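Local coordinates for OxsB protein (Bacillus megaterium, PDB 5UL3) that uses cobalamin, an iron-sulfur cluster and S-adenosylmethionine to contract the sugar ring of dAMP to an oxetane aldehyde in oxetanocin A biosynthesis, at residues T60-E65 and K149-K154; P83-M86 and S91-E94. All coordinates share one frame; numbering follows the deposited sequence.

Contact 1 of 2, residues T60-E65 and K149-K154; sequences TLYVIE and KEQLAK. With EDO (1,2-ethanediol), chain N.
Tyr62 and Thr60, two residues apart on strand 60-64, hold the side-chain amide of Gln151 by its two ends. The tight half is the tyrosine bond: Tyr62 OH donates to Gln151 OE1 over a short 2.5 Å. OE1 lies at the ring edge, in the ring plane, while the amide plane stands 77° from the ring. From the carbonyl's side the bond is bent, with a C=O...donor angle of 138°. The other half is looser. Gln151 NE2 makes only a weak, bent bond to Thr60 OG1 at 3.2 Å, and that hydroxyl is also bonded to Asn58 O.

Gln151 closes helix 138-149 in a Schellman motif with positive phi, and its side chain runs extended beyond CG to carry the amide across to the strand. Leu84 of helix 83-88 packs on both Tyr62 and Gln151. One residue earlier, Glu150 belongs to the looser, partly exposed side, where its carboxylate binds an ethanediol molecule, probably from the crystallisation liquor, with EDO O1 on Glu150 OE2 and EDO O2 on Glu150 OE1, each at 2.8 Å. The loop belongs to the cobalamin-binding region, and the strand to a four-stranded antiparallel sheet. Because Asn82 ND2 gives an N-H to Tyr62 OH and Asn58 O accepts from Thr60 OG1, tyrosine is left to donate and threonine to accept, which probably settles which way round the buried amide sits.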
# COMPACT_ATOMS: atom_id res chain seq x y z
N THR A 60 27.10 9.52 -10.09
CA THR A 60 28.10 10.08 -10.99
C THR A 60 28.29 11.55 -10.69
O THR A 60 27.31 12.27 -10.51
CB THR A 60 27.67 9.93 -12.47
OG1 THR A 60 27.38 8.56 -12.75
CG2 THR A 60 28.79 10.40 -13.40
N LEU A 61 29.55 12.00 -10.66
CA LEU A 61 29.87 13.42 -10.51
C LEU A 61 30.48 13.94 -11.81
O LEU A 61 31.39 13.33 -12.37
CB LEU A 61 30.86 13.62 -9.36
CG LEU A 61 31.42 15.03 -9.20
CD1 LEU A 61 30.32 16.02 -8.84
CD2 LEU A 61 32.52 15.03 -8.15
N TYR A 62 29.94 15.06 -12.30
CA TYR A 62 30.54 15.81 -13.39
C TYR A 62 31.18 17.07 -12.81
O TYR A 62 30.52 17.82 -12.09
CB TYR A 62 29.49 16.20 -14.45
CG TYR A 62 28.74 15.01 -14.97
CD1 TYR A 62 27.63 14.51 -14.30
CD2 TYR A 62 29.14 14.38 -16.14
CE1 TYR A 62 26.94 13.39 -14.80
CE2 TYR A 62 28.46 13.28 -16.64
CZ TYR A 62 27.37 12.79 -15.97
OH TYR A 62 26.72 11.69 -16.48
N VAL A 63 32.45 17.27 -13.11
CA VAL A 63 33.14 18.50 -12.76
C VAL A 63 33.37 19.25 -14.07
O VAL A 63 34.14 18.79 -14.92
CB VAL A 63 34.47 18.24 -12.03
CG1 VAL A 63 35.04 19.55 -11.49
CG2 VAL A 63 34.25 17.23 -10.91
N ILE A 64 32.67 20.37 -14.25
CA ILE A 64 32.77 21.15 -15.47
C ILE A 64 33.82 22.23 -15.24
O ILE A 64 33.57 23.22 -14.56
CB ILE A 64 31.42 21.76 -15.85
CG1 ILE A 64 30.38 20.66 -16.09
CG2 ILE A 64 31.58 22.63 -17.09
CD1 ILE A 64 29.01 21.19 -16.46
N GLU A 65 35.02 22.02 -15.79
CA GLU A 65 36.06 23.05 -15.74
C GLU A 65 35.63 24.25 -16.57
O GLU A 65 35.44 25.34 -16.03
CB GLU A 65 37.40 22.52 -16.24
CG GLU A 65 38.25 21.89 -15.16
CD GLU A 65 39.70 21.78 -15.57
OE1 GLU A 65 40.28 22.81 -15.99
OE2 GLU A 65 40.27 20.67 -15.48
N LYS A 149 18.56 7.62 -12.12
CA LYS A 149 19.39 6.57 -12.69
C LYS A 149 19.57 6.77 -14.19
O LYS A 149 20.67 6.56 -14.72
CB LYS A 149 18.80 5.18 -12.41
CG LYS A 149 19.64 4.05 -13.01
CD LYS A 149 19.08 2.66 -12.62
CE LYS A 149 20.03 1.53 -13.10
NZ LYS A 149 19.98 0.34 -12.17
N GLU A 150 18.53 7.20 -14.89
CA GLU A 150 18.65 7.54 -16.30
C GLU A 150 19.35 8.88 -16.53
O GLU A 150 19.62 9.24 -17.69
CB GLU A 150 17.27 7.55 -16.95
CG GLU A 150 16.63 6.17 -17.04
CD GLU A 150 17.28 5.29 -18.10
OE1 GLU A 150 17.92 5.82 -19.04
OE2 GLU A 150 17.14 4.06 -17.98
N GLN A 151 19.64 9.61 -15.46
CA GLN A 151 20.25 10.94 -15.49
C GLN A 151 19.48 11.87 -16.42
O GLN A 151 20.05 12.57 -17.26
CB GLN A 151 21.74 10.85 -15.85
CG GLN A 151 22.48 9.82 -14.99
CD GLN A 151 24.00 9.98 -15.00
OE1 GLN A 151 24.53 11.00 -15.43
NE2 GLN A 151 24.70 8.95 -14.54
N LEU A 152 18.15 11.88 -16.25
CA LEU A 152 17.27 12.68 -17.08
C LEU A 152 16.92 14.03 -16.46
O LEU A 152 16.57 14.96 -17.19
CB LEU A 152 15.98 11.91 -17.38
CG LEU A 152 16.14 10.66 -18.27
CD1 LEU A 152 14.83 9.88 -18.30
CD2 LEU A 152 16.58 11.02 -19.69
N ALA A 153 17.00 14.16 -15.14
CA ALA A 153 16.54 15.38 -14.48
C ALA A 153 17.14 15.42 -13.08
O ALA A 153 17.49 14.40 -12.50
CB ALA A 153 15.01 15.44 -14.37
N LYS A 154 17.25 16.64 -12.57
CA LYS A 154 17.38 16.85 -11.13
C LYS A 154 15.98 16.77 -10.53
O LYS A 154 15.06 17.44 -11.01
CB LYS A 154 18.02 18.21 -10.86
CG LYS A 154 19.47 18.27 -11.38
CD LYS A 154 20.22 19.43 -10.74
CE LYS A 154 21.06 20.17 -11.77
NZ LYS A 154 21.61 21.45 -11.22
C1 EDO N . 17.39 1.71 -20.78
O1 EDO N . 17.41 1.60 -19.36
C2 EDO N . 18.65 2.44 -21.22
O2 EDO N . 18.90 3.55 -20.34

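Contact 2 of 2, residues P83-M86 and S91-E94; sequences PLLM and SWYE
Leu85, on the helix that begins at Pro83, packs against the indole of Trp92 in the loop that follows. Its CB comes first, approaching the pyrrole part obliquely, 3.5 Å from Trp92 NE1 and 4.0 Å from Trp92 CD1. At CG the chain branches, and Leu85 CD1 carries on along the ring system to the benzene part, 3.9 Å from Trp92 CZ2, with Trp92 CE2 scarcely farther away. One leucine thus follows the indole from its nitrogen side to its six-membered ring. The backbone takes part too, as Leu85 O lies 3.8 Å from Trp92 CD1.

Trp92 holds its CG between its own backbone N and carbonyl carbon (chi1 69°), a setting that brings the indole back toward the helix. Within the loop, Tyr93 CB sits 3.5 Å above the indole plane, over its centre, and Trp92 CD1 in turn meets the edge of the Tyr93 ring, in its plane. Phe105 of strand 102-106 adds an edge-to-face ring contact to Trp92 and also touches Leu85, so the leucine and the indole both reach this edge strand of the antiparallel sheet. Farther out, exposed Met86 extends its side chain until CE is 4.4 Å from Tyr93 OH, a peripheral touch. The contact is hydrophobic in character: its grip comes from van der Waals fit of leucine to indole, and the indole N-H makes no hydrogen bond to the helix segment.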
# COMPACT_ATOMS: atom_id res chain seq x y z
N PRO A 83 24.23 6.29 -18.90
CA PRO A 83 23.21 6.46 -19.95
C PRO A 83 23.23 7.84 -20.56
O PRO A 83 22.83 8.00 -21.72
CB PRO A 83 21.90 6.19 -19.19
CG PRO A 83 22.18 6.68 -17.79
CD PRO A 83 23.65 6.30 -17.54
N LEU A 84 23.66 8.85 -19.79
CA LEU A 84 23.75 10.20 -20.33
C LEU A 84 24.85 10.28 -21.37
O LEU A 84 24.65 10.83 -22.46
CB LEU A 84 23.99 11.22 -19.21
CG LEU A 84 23.98 12.68 -19.65
CD1 LEU A 84 23.49 13.55 -18.48
CD2 LEU A 84 25.39 13.18 -20.08
N LEU A 85 26.03 9.74 -21.05
CA LEU A 85 27.11 9.75 -22.03
C LEU A 85 26.72 8.96 -23.27
O LEU A 85 27.06 9.34 -24.40
CB LEU A 85 28.39 9.19 -21.42
CG LEU A 85 29.00 10.01 -20.27
CD1 LEU A 85 30.20 9.29 -19.65
CD2 LEU A 85 29.38 11.42 -20.71
N MET A 86 25.99 7.85 -23.08
CA MET A 86 25.58 7.02 -24.20
C MET A 86 24.60 7.76 -25.12
O MET A 86 24.67 7.61 -26.35
CB MET A 86 24.97 5.71 -23.71
CG MET A 86 24.75 4.70 -24.81
SD MET A 86 24.11 3.16 -24.13
CE MET A 86 25.48 2.67 -23.08
N SER A 91 29.18 5.79 -29.26
CA SER A 91 30.44 5.09 -29.43
C SER A 91 31.60 5.84 -28.81
O SER A 91 32.71 5.82 -29.35
CB SER A 91 30.75 4.83 -30.91
OG SER A 91 29.79 3.98 -31.51
N TRP A 92 31.40 6.53 -27.68
CA TRP A 92 32.52 7.27 -27.15
C TRP A 92 33.60 6.36 -26.58
O TRP A 92 34.77 6.77 -26.51
CB TRP A 92 32.08 8.28 -26.08
CG TRP A 92 31.59 7.68 -24.79
CD1 TRP A 92 30.30 7.39 -24.45
CD2 TRP A 92 32.40 7.32 -23.65
NE1 TRP A 92 30.25 6.85 -23.19
CE2 TRP A 92 31.52 6.81 -22.67
CE3 TRP A 92 33.77 7.38 -23.37
CZ2 TRP A 92 31.97 6.35 -21.42
CZ3 TRP A 92 34.22 6.93 -22.13
CH2 TRP A 92 33.31 6.42 -21.17
N TYR A 93 33.26 5.14 -26.18
CA TYR A 93 34.16 4.32 -25.37
C TYR A 93 34.69 3.12 -26.15
O TYR A 93 34.19 2.77 -27.22
CB TYR A 93 33.43 3.84 -24.11
CG TYR A 93 32.19 3.06 -24.43
CD1 TYR A 93 32.24 1.69 -24.62
CD2 TYR A 93 30.96 3.69 -24.58
CE1 TYR A 93 31.12 0.97 -24.93
CE2 TYR A 93 29.82 2.98 -24.88
CZ TYR A 93 29.91 1.61 -25.06
OH TYR A 93 28.78 0.89 -25.36
N GLU A 94 35.71 2.48 -25.58
CA GLU A 94 36.28 1.26 -26.16
C GLU A 94 35.56 0.04 -25.60
O GLU A 94 35.52 -0.15 -24.37
CB GLU A 94 37.78 1.18 -25.87
CG GLU A 94 38.60 2.30 -26.45
CD GLU A 94 39.99 2.33 -25.86
OE1 GLU A 94 40.13 2.02 -24.65
OE2 GLU A 94 40.95 2.66 -26.59

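How the contacts relate
After two helices and strand 49-53, the chain lays down strand 60-64, the hairpin partner 69-73 and then helix 83-88. Contact 2 closes first, a tight local loop that folds 91-94 back onto 83-86 before strand 102-106 completes the antiparallel sheet. Contact 1 closes much later, when the loop after helix 138-149 returns to strand 60-64; contact 2 therefore falls wholly within its span. The two meet at the start of helix 83-88: Pro83 packs on the backbone of Lys149 and Glu150, and Asn82 bonds both Tyr62 and the backbone of Leu85. Contact 2 stays within the N-terminal domain, joining helix to following loop, whereas contact 1 ties that domain to the cobalamin-binding Rossmann fold.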